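Local coordinates for HcgC (Methanococcus maripaludis S2, PDB 5O4H), which probably acts as an S-adenosylmethionine-dependent methyltransferase in the biosynthesis of the FeGP (iron-guanylylpyridinol) cofactor of [Fe]-hydrogenase, at residues K10-K15 with H237-L242; V133-G138 with K164-S169. One frame throughout, in Å; residues are numbered along the deposited sequence. Where two conformers were deposited one is given.

Contact 1: residues K10-K15 with H237-L242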
ATOM      1  N   LYS C  10      18.799  -4.307 -17.695  1.00 34.15           N
ATOM      2  CA  LYS C  10      19.610  -5.106 -16.795  1.00 34.30           C
ATOM      3  C   LYS C  10      18.737  -6.012 -15.965  1.00 35.55           C
ATOM      4  O   LYS C  10      17.649  -5.616 -15.571  1.00 31.09           O
ATOM      5  CB  LYS C  10      20.370  -4.192 -15.820  1.00 34.96           C
ATOM      6  CG  LYS C  10      21.239  -3.155 -16.490  1.00 38.87           C
ATOM      7  CD  LYS C  10      21.851  -2.224 -15.456  1.00 42.71           C
ATOM      8  CE  LYS C  10      22.700  -1.135 -16.078  1.00 56.78           C
ATOM      9  NZ  LYS C  10      23.858  -1.682 -16.830  1.00 75.49           N
ATOM     10  N   THR C  11      19.214  -7.229 -15.691  1.00 33.90           N
ATOM     11  CA  THR C  11      18.520  -8.197 -14.866  1.00 33.06           C
ATOM     12  C   THR C  11      19.449  -8.346 -13.674  1.00 36.40           C
ATOM     13  O   THR C  11      20.630  -8.645 -13.867  1.00 34.44           O
ATOM     14  CB  THR C  11      18.331  -9.532 -15.526  1.00 39.61           C
ATOM     15  OG1 THR C  11      17.470  -9.340 -16.635  1.00 37.97           O
ATOM     16  CG2 THR C  11      17.705 -10.554 -14.566  1.00 39.18           C
ATOM     17  N   THR C  12      18.916  -8.128 -12.456  1.00 30.44           N
ATOM     18  CA  THR C  12      19.703  -8.224 -11.233  1.00 29.10           C
ATOM     19  C   THR C  12      19.065  -9.180 -10.266  1.00 30.39           C
ATOM     20  O   THR C  12      17.922  -8.984  -9.875  1.00 27.56           O
ATOM     21  CB  THR C  12      19.833  -6.836 -10.575  1.00 29.86           C
ATOM     22  OG1 THR C  12      20.284  -5.870 -11.525  1.00 28.92           O
ATOM     23  CG2 THR C  12      20.790  -6.840  -9.409  1.00 33.35           C
ATOM     24  N   ARG C  13      19.808 -10.194  -9.840  1.00 27.82           N
ATOM     25  CA  ARG C  13      19.328 -11.184  -8.893  1.00 27.15           C
ATOM     26  C   ARG C  13      19.936 -10.799  -7.549  1.00 30.77           C
ATOM     27  O   ARG C  13      21.140 -10.507  -7.470  1.00 31.73           O
ATOM     28  CB  ARG C  13      19.773 -12.577  -9.309  1.00 28.25           C
ATOM     29  CG  ARG C  13      19.109 -13.038 -10.597  1.00 36.59           C
ATOM     30  CD  ARG C  13      19.657 -14.352 -11.124  1.00 51.86           C
ATOM     31  NE  ARG C  13      19.336 -14.501 -12.554  1.00 54.56           N
ATOM     32  CZ  ARG C  13      19.990 -13.934 -13.572  1.00 70.94           C
ATOM     33  NH1 ARG C  13      19.594 -14.138 -14.824  1.00 60.74           N
ATOM     34  NH2 ARG C  13      21.050 -13.157 -13.345  1.00 61.80           N
ATOM     35  N   SER C  14      19.137 -10.793  -6.497  1.00 24.66           N
ATOM     36  CA  SER C  14      19.658 -10.425  -5.195  1.00 24.92           C
ATOM     37  C   SER C  14      20.698 -11.415  -4.694  1.00 31.02           C
ATOM     38  O   SER C  14      20.592 -12.609  -4.952  1.00 30.42           O
ATOM     39  CB  SER C  14      18.540 -10.309  -4.162  1.00 25.51           C
ATOM     40  OG  SER C  14      17.930 -11.569  -3.943  1.00 28.47           O
ATOM     41  N   LYS C  15      21.705 -10.907  -3.991  1.00 30.29           N
ATOM     42  CA  LYS C  15      22.766 -11.721  -3.405  1.00 30.61           C
ATOM     43  C   LYS C  15      22.144 -12.474  -2.240  1.00 31.21           C
ATOM     44  O   LYS C  15      22.527 -13.608  -1.972  1.00 30.79           O
ATOM     45  CB  LYS C  15      23.893 -10.846  -2.883  1.00 34.35           C
ATOM     46  CG  LYS C  15      24.633 -10.151  -3.998  1.00 52.01           C
ATOM     47  CD  LYS C  15      25.227  -8.857  -3.495  1.00 75.74           C
ATOM     48  CE  LYS C  15      26.047  -8.162  -4.546  1.00 94.45           C
ATOM     49  NZ  LYS C  15      27.131  -9.037  -5.050  1.00103.97           N
ATOM     50  N   HIS C 237      21.541   0.621 -12.622  1.00 33.11           N
ATOM     51  CA  HIS C 237      22.029  -0.314 -11.610  1.00 33.32           C
ATOM     52  C   HIS C 237      21.208  -0.106 -10.340  1.00 33.73           C
ATOM     53  O   HIS C 237      20.964   1.034  -9.959  1.00 32.96           O
ATOM     54  CB  HIS C 237      23.517  -0.064 -11.298  1.00 35.84           C
ATOM     55  CG  HIS C 237      24.412  -0.358 -12.451  1.00 41.65           C
ATOM     56  ND1 HIS C 237      24.602  -1.652 -12.905  1.00 44.70           N
ATOM     57  CD2 HIS C 237      25.147   0.484 -13.208  1.00 44.75           C
ATOM     58  CE1 HIS C 237      25.441  -1.549 -13.929  1.00 45.28           C
ATOM     59  NE2 HIS C 237      25.792  -0.286 -14.143  1.00 45.61           N
ATOM     60  N   VAL C 238      20.774  -1.195  -9.703  1.00 28.58           N
ATOM     61  CA  VAL C 238      19.976  -1.158  -8.459  1.00 27.83           C
ATOM     62  C   VAL C 238      20.525  -2.123  -7.399  1.00 31.29           C
ATOM     63  O   VAL C 238      19.858  -2.315  -6.388  1.00 30.22           O
ATOM     64  CB  VAL C 238      18.482  -1.481  -8.734  1.00 30.51           C
ATOM     65  CG1 VAL C 238      17.845  -0.409  -9.583  1.00 31.31           C
ATOM     66  CG2 VAL C 238      18.323  -2.840  -9.381  1.00 30.58           C
ATOM     67  N   GLU C 239      21.706  -2.737  -7.608  1.00 30.11           N
ATOM     68  CA  GLU C 239      22.300  -3.697  -6.653  1.00 31.29           C
ATOM     69  C   GLU C 239      22.374  -3.189  -5.243  1.00 32.73           C
ATOM     70  O   GLU C 239      22.097  -3.922  -4.292  1.00 31.25           O
ATOM     71  CB  GLU C 239      23.707  -4.095  -7.087  1.00 35.46           C
ATOM     72  CG  GLU C 239      23.712  -4.938  -8.357  1.00 55.63           C
ATOM     73  CD  GLU C 239      24.896  -4.708  -9.265  1.00 89.76           C
ATOM     74  OE1 GLU C 239      26.015  -4.522  -8.733  1.00 97.17           O
ATOM     75  OE2 GLU C 239      24.711  -4.749 -10.504  1.00 83.67           O
ATOM     76  N   TYR C 240      22.774  -1.949  -5.093  1.00 30.43           N
ATOM     77  CA  TYR C 240      22.886  -1.358  -3.765  1.00 29.55           C
ATOM     78  C   TYR C 240      21.534  -1.340  -3.057  1.00 28.03           C
ATOM     79  O   TYR C 240      21.397  -1.852  -1.945  1.00 27.43           O
ATOM     80  CB  TYR C 240      23.467   0.079  -3.842  1.00 32.41           C
ATOM     81  CG  TYR C 240      23.330   0.716  -2.486  1.00 32.54           C
ATOM     82  CD1 TYR C 240      24.164   0.343  -1.443  1.00 34.87           C
ATOM     83  CD2 TYR C 240      22.283   1.592  -2.207  1.00 31.70           C
ATOM     84  CE1 TYR C 240      23.985   0.846  -0.163  1.00 35.95           C
ATOM     85  CE2 TYR C 240      22.099   2.110  -0.931  1.00 32.93           C
ATOM     86  CZ  TYR C 240      22.952   1.728   0.090  1.00 38.06           C
ATOM     87  OH  TYR C 240      22.754   2.223   1.343  1.00 37.98           O
ATOM     88  N   GLU C 241      20.547  -0.730  -3.701  1.00 24.94           N
ATOM     89  CA  GLU C 241      19.194  -0.611  -3.147  1.00 24.38           C
ATOM     90  C   GLU C 241      18.523  -1.953  -2.931  1.00 28.44           C
ATOM     91  O   GLU C 241      17.860  -2.147  -1.926  1.00 26.70           O
ATOM     92  CB  GLU C 241      18.323   0.286  -4.026  1.00 25.47           C
ATOM     93  CG  GLU C 241      18.788   1.718  -4.086  1.00 29.77           C
ATOM     94  CD  GLU C 241      19.723   2.034  -5.236  1.00 45.73           C
ATOM     95  OE1 GLU C 241      20.397   1.101  -5.733  1.00 32.67           O
ATOM     96  OE2 GLU C 241      19.791   3.218  -5.637  1.00 40.21           O
ATOM     97  N   LEU C 242      18.710  -2.876  -3.861  1.00 26.07           N
ATOM     98  CA  LEU C 242      18.142  -4.214  -3.779  1.00 25.77           C
ATOM     99  C   LEU C 242      18.569  -4.888  -2.473  1.00 27.72           C
ATOM    100  O   LEU C 242      17.713  -5.391  -1.765  1.00 27.49           O
ATOM    101  CB  LEU C 242      18.604  -5.024  -5.007  1.00 26.78           C
ATOM    102  CG  LEU C 242      18.263  -6.483  -5.077  1.00 30.06           C
ATOM    103  CD1 LEU C 242      16.783  -6.703  -4.901  1.00 28.36           C
ATOM    104  CD2 LEU C 242      18.712  -7.032  -6.341  1.00 31.24           C
TER
HETATM  105  O   HOH W   1      21.629  -3.577 -10.986  1.00 34.77           O
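A single water ties Thr12 to Val238. It lies 2.7 Å from Thr12 OG1, takes the N-H of Val238 N at 2.8 Å, and gives a weak bond to Glu239 OE2, so three groups hold it where strand 10-13 meets the start of helix 239-251. Val238 is the N-cap residue; its carbonyl oxygen accepts from Leu242 N in the first helical turn.

Threonine suits this place because its two branches do different work. With chi1 at -51°, OG1 stands beside the backbone N and faces the water, while CG2, opposite the N, rests against the helix. This methyl meets Glu239 CG at 3.6 Å and Leu242 CD2 at 3.7 Å. Leu242 CD2 also lies 3.7 Å from Ser14 CA, while the leucine packs on Ile230 and Val232 of the neighbouring strand 230-234. A branched aliphatic chain thus fills the angle between helix and sheet. Ser14, small enough to admit it, turns its OG to Ile16 O and Ile230 N.

At the outer end, the long chain of Lys10 lays CE over one face of the His237 ring, 3.7 Å from its centroid and 17° off the normal, a CH-pi contact. The helix start therefore joins strand 10-13 without a direct hydrogen bond between the two segments, and the ammonium, with Lys10 NZ 3.3 Å from His237 CE1, would probably disfavour protonation of His237.

Contact 2: residues V133-G138 with K164-S169. With SAH (S-adenosyl-L-homocysteine), chain Q.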
ATOM      1  N   VAL C 133       5.796 -21.891  24.872  1.00 23.02           N
ATOM      2  CA  VAL C 133       4.824 -22.183  23.820  1.00 20.80           C
ATOM      3  C   VAL C 133       4.973 -21.068  22.797  1.00 23.77           C
ATOM      4  O   VAL C 133       4.937 -19.908  23.168  1.00 23.37           O
ATOM      5  CB  VAL C 133       3.370 -22.260  24.343  1.00 25.22           C
ATOM      6  CG1 VAL C 133       2.380 -22.448  23.191  1.00 25.01           C
ATOM      7  CG2 VAL C 133       3.214 -23.404  25.340  1.00 25.86           C
ATOM      8  N   GLU C 134       5.119 -21.406  21.521  1.00 22.32           N
ATOM      9  CA  GLU C 134       5.222 -20.383  20.492  1.00 19.52           C
ATOM     10  C   GLU C 134       3.833 -19.906  20.157  1.00 22.18           C
ATOM     11  O   GLU C 134       2.935 -20.710  19.881  1.00 20.98           O
ATOM     12  CB  GLU C 134       5.900 -20.891  19.210  1.00 20.85           C
ATOM     13  CG  GLU C 134       6.112 -19.801  18.182  1.00 24.17           C
ATOM     14  CD  GLU C 134       7.036 -20.099  17.022  1.00 38.48           C
ATOM     15  OE1 GLU C 134       7.308 -21.296  16.774  1.00 32.25           O
ATOM     16  OE2 GLU C 134       7.412 -19.139  16.303  1.00 31.24           O
ATOM     17  N   ASP C 135       3.658 -18.592  20.172  1.00 22.70           N
ATOM     18  CA  ASP C 135       2.404 -17.961  19.842  1.00 21.05           C
ATOM     19  C   ASP C 135       2.408 -17.801  18.319  1.00 25.22           C
ATOM     20  O   ASP C 135       3.238 -17.053  17.803  1.00 26.42           O
ATOM     21  CB  ASP C 135       2.311 -16.596  20.544  1.00 22.72           C
ATOM     22  CG  ASP C 135       1.078 -15.807  20.230  1.00 33.20           C
ATOM     23  OD1 ASP C 135       0.216 -16.328  19.487  1.00 29.62           O
ATOM     24  OD2 ASP C 135       0.930 -14.696  20.798  1.00 29.81           O
ATOM     25  N   PRO C 136       1.509 -18.482  17.579  1.00 21.74           N
ATOM     26  CA  PRO C 136       1.508 -18.347  16.107  1.00 21.23           C
ATOM     27  C   PRO C 136       0.904 -17.055  15.600  1.00 23.90           C
ATOM     28  O   PRO C 136       1.021 -16.750  14.423  1.00 23.95           O
ATOM     29  CB  PRO C 136       0.665 -19.542  15.676  1.00 22.80           C
ATOM     30  CG  PRO C 136      -0.325 -19.697  16.773  1.00 27.90           C
ATOM     31  CD  PRO C 136       0.451 -19.414  18.019  1.00 24.15           C
ATOM     32  N   LYS C 137       0.246 -16.302  16.480  1.00 22.11           N
ATOM     33  CA  LYS C 137      -0.394 -15.064  16.078  1.00 20.19           C
ATOM     34  C   LYS C 137       0.579 -13.965  15.811  1.00 24.60           C
ATOM     35  O   LYS C 137       1.542 -13.770  16.542  1.00 25.00           O
ATOM     36  CB  LYS C 137      -1.361 -14.586  17.155  1.00 23.78           C
ATOM     37  CG  LYS C 137      -2.483 -15.563  17.482  1.00 27.76           C
ATOM     38  CD  LYS C 137      -3.527 -14.965  18.434  1.00 25.70           C
ATOM     39  CE  LYS C 137      -3.006 -14.456  19.755  1.00 30.93           C
ATOM     40  NZ  LYS C 137      -2.352 -15.506  20.563  1.00 37.66           N
ATOM     41  N   GLY C 138       0.300 -13.229  14.753  1.00 21.80           N
ATOM     42  CA  GLY C 138       1.079 -12.079  14.353  1.00 22.37           C
ATOM     43  C   GLY C 138       0.180 -10.923  14.701  1.00 24.68           C
ATOM     44  O   GLY C 138      -0.239 -10.755  15.856  1.00 26.52           O
ATOM     45  N   LYS C 164       7.128 -14.983  20.946  1.00 22.06           N
ATOM     46  CA  LYS C 164       6.448 -14.090  20.024  1.00 22.39           C
ATOM     47  C   LYS C 164       7.404 -13.538  19.006  1.00 24.99           C
ATOM     48  O   LYS C 164       8.519 -13.210  19.355  1.00 23.43           O
ATOM     49  CB  LYS C 164       5.820 -12.942  20.797  1.00 26.25           C
ATOM     50  CG  LYS C 164       4.796 -13.426  21.805  1.00 32.42           C
ATOM     51  CD  LYS C 164       4.227 -12.325  22.628  1.00 37.27           C
ATOM     52  CE  LYS C 164       3.189 -12.815  23.610  1.00 44.19           C
ATOM     53  NZ  LYS C 164       1.874 -13.083  22.963  1.00 58.66           N
ATOM     54  N   THR C 165       6.986 -13.429  17.745  1.00 20.55           N
ATOM     55  CA  THR C 165       7.863 -12.914  16.685  1.00 19.84           C
ATOM     56  C   THR C 165       7.037 -12.048  15.759  1.00 21.60           C
ATOM     57  O   THR C 165       6.015 -12.494  15.246  1.00 21.54           O
ATOM     58  CB  THR C 165       8.551 -14.041  15.907  1.00 21.35           C
ATOM     59  OG1 THR C 165       9.160 -14.987  16.802  1.00 23.50           O
ATOM     60  CG2 THR C 165       9.592 -13.504  14.943  1.00 19.95           C
ATOM     61  N   TYR C 166       7.492 -10.818  15.551  1.00 19.56           N
ATOM     62  CA  TYR C 166       6.824  -9.838  14.712  1.00 19.51           C
ATOM     63  C   TYR C 166       7.802  -9.075  13.870  1.00 23.01           C
ATOM     64  O   TYR C 166       9.013  -9.172  14.056  1.00 22.91           O
ATOM     65  CB  TYR C 166       6.123  -8.806  15.604  1.00 21.24           C
ATOM     66  CG  TYR C 166       5.231  -9.356  16.688  1.00 23.03           C
ATOM     67  CD1 TYR C 166       4.000  -9.925  16.382  1.00 23.09           C
ATOM     68  CD2 TYR C 166       5.603  -9.282  18.024  1.00 23.63           C
ATOM     69  CE1 TYR C 166       3.170 -10.415  17.384  1.00 25.66           C
ATOM     70  CE2 TYR C 166       4.778  -9.752  19.030  1.00 24.19           C
ATOM     71  CZ  TYR C 166       3.557 -10.316  18.710  1.00 30.02           C
ATOM     72  OH  TYR C 166       2.770 -10.794  19.729  1.00 28.36           O
ATOM     73  N   ARG C 167       7.267  -8.295  12.926  1.00 18.94           N
ATOM     74  CA  ARG C 167       8.089  -7.416  12.079  1.00 20.52           C
ATOM     75  C   ARG C 167       7.715  -6.041  12.636  1.00 23.06           C
ATOM     76  O   ARG C 167       6.547  -5.606  12.570  1.00 22.81           O
ATOM     77  CB  ARG C 167       7.778  -7.556  10.613  1.00 22.59           C
ATOM     78  CG  ARG C 167       8.023  -8.966  10.126  1.00 29.66           C
ATOM     79  CD  ARG C 167       8.051  -9.048   8.615  1.00 24.70           C
ATOM     80  NE  ARG C 167       6.759  -8.654   8.058  1.00 24.73           N
ATOM     81  CZ  ARG C 167       6.557  -7.792   7.072  1.00 27.75           C
ATOM     82  NH1 ARG C 167       5.333  -7.532   6.661  1.00 23.20           N
ATOM     83  NH2 ARG C 167       7.582  -7.182   6.481  1.00 25.44           N
ATOM     84  N   SER C 168       8.688  -5.359  13.208  1.00 21.94           N
ATOM     85  CA  SER C 168       8.453  -4.048  13.797  0.74 22.83           C
ATOM     86  C   SER C 168       7.939  -3.097  12.737  1.00 25.89           C
ATOM     87  O   SER C 168       8.502  -2.989  11.656  1.00 26.34           O
ATOM     88  CB  SER C 168       9.720  -3.535  14.478  0.74 25.93           C
ATOM     89  OG  SER C 168       9.465  -2.504  15.415  0.74 28.59           O
ATOM     90  N   SER C 169       6.803  -2.427  13.037  1.00 24.15           N
ATOM     91  CA  SER C 169       6.133  -1.466  12.149  1.00 24.21           C
ATOM     92  C   SER C 169       5.648  -1.996  10.837  1.00 26.14           C
ATOM     93  O   SER C 169       5.329  -1.210   9.961  1.00 30.19           O
ATOM     94  CB  SER C 169       7.009  -0.238  11.918  1.00 31.39           C
ATOM     95  OG  SER C 169       7.188   0.343  13.195  1.00 38.53           O
TER
HETATM   96  N   SAH Q 301       6.187 -22.463  14.389  1.00 25.98           N
HETATM   97  CA  SAH Q 301       6.916 -23.038  13.209  1.00 25.94           C
HETATM   98  CB  SAH Q 301       5.886 -23.547  12.190  1.00 28.97           C
HETATM   99  CG  SAH Q 301       5.123 -24.725  12.768  1.00 28.09           C
HETATM  100  SD  SAH Q 301       4.367 -25.711  11.513  1.00 28.52           S
HETATM  101  C   SAH Q 301       7.779 -21.996  12.526  1.00 29.59           C
HETATM  102  O   SAH Q 301       7.611 -20.781  12.800  1.00 28.36           O
HETATM  103  OXT SAH Q 301       8.640 -22.355  11.698  1.00 30.08           O
HETATM  104  C5' SAH Q 301       3.786 -27.079  12.475  1.00 27.06           C
HETATM  105  C4' SAH Q 301       4.935 -28.084  12.712  1.00 27.63           C
HETATM  106  O4' SAH Q 301       4.563 -28.927  13.809  1.00 23.52           O
HETATM  107  C3' SAH Q 301       5.071 -29.045  11.530  1.00 26.00           C
HETATM  108  O3' SAH Q 301       6.396 -29.607  11.575  1.00 28.45           O
HETATM  109  C2' SAH Q 301       4.034 -30.124  11.871  1.00 26.58           C
HETATM  110  O2' SAH Q 301       4.295 -31.390  11.270  1.00 26.58           O
HETATM  111  C1' SAH Q 301       4.239 -30.256  13.374  1.00 25.87           C
HETATM  112  N9  SAH Q 301       3.043 -30.659  14.142  1.00 24.39           N
HETATM  113  C8  SAH Q 301       1.754 -30.301  13.930  1.00 27.23           C
HETATM  114  N7  SAH Q 301       0.974 -30.861  14.903  1.00 23.85           N
HETATM  115  C5  SAH Q 301       1.769 -31.538  15.739  1.00 26.02           C
HETATM  116  C6  SAH Q 301       1.586 -32.329  16.976  1.00 24.19           C
HETATM  117  N6  SAH Q 301       0.345 -32.492  17.478  1.00 29.89           N
HETATM  118  N1  SAH Q 301       2.677 -32.868  17.562  1.00 27.69           N
HETATM  119  C2  SAH Q 301       3.924 -32.718  17.050  1.00 28.19           C
HETATM  120  N3  SAH Q 301       4.156 -32.008  15.927  1.00 28.60           N
HETATM  121  C4  SAH Q 301       3.136 -31.408  15.242  1.00 26.66           C
HETATM  122  O   HOH W   2       7.064 -16.695  17.523  1.00 23.00           O
HETATM  123  O   HOH W   3       3.936 -14.202  17.912  1.00 21.55           O
HETATM  124  O   HOH W   4       0.872 -12.592  19.096  1.00 40.63           O
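Asp135 and Lys164 form a salt bridge, NZ meeting OD2 at 2.9 Å on the anti lone pair, the one turned away from OD1. The other oxygen, OD1, is gripped twice by Lys137: NZ arrives at 2.9 Å on the syn side, and the backbone N at 3.0 Å comes from the opposite face, 53° out of the carboxylate plane. This second bond closes an Asx turn, a natural role for the short aspartate side chain. Having CG opposite the backbone N (chi1 177°) sends the carboxylate across toward Lys164, whose long chain bends only at its last torsion to reach it. Lys137 NZ has a second anionic partner in Asp148. An alanine at Asp135 would probably leave Lys164 without its counterion here and let the turn at Lys137 slacken.

The two segments begin on neighbouring parallel strands, 130-134 and 159-167, of a Rossmann-like sheet, and run on into loops. Glu134 OE1 accepts from the amino N of S-adenosylhomocysteine at 2.9 Å, while OE2 pairs with Lys29, itself a ligand-binding residue.

Waters bridge the two segments. One donates to Asp135 OD2 and Lys137 O and accepts from Tyr166 OH at 2.7 Å; another links Asp135 O and Lys137 O to Thr165 N. Farther out, Gly138 O lies at the edge of the Tyr166 ring, 3.8 Å from CE1, and the same ring stacks with His140 of the third subunit.

How the contacts relate
Along the chain the order is 10-15, 133-138, 164-169 and 237-242, so contact 1 brings together two parts of the chain lying near its two termini, while contact 2 lies wholly between them in sequence. Their centres are 30 Å apart, with nearest atoms about 13 Å from each other. They belong to different sheets: contact 1 sets helix 239-251 against an outermost strand, within this chain, of the three-stranded antiparallel sheet, whereas contact 2 lies in the seven-stranded mixed sheet beside the bound S-adenosylhomocysteine. Helix 239-251 connects the two regions, leading into strand 253-260, which flanks strand 159-167. Both regions also face other subunits, the second at contact 1 and the third and fourth at contact 2.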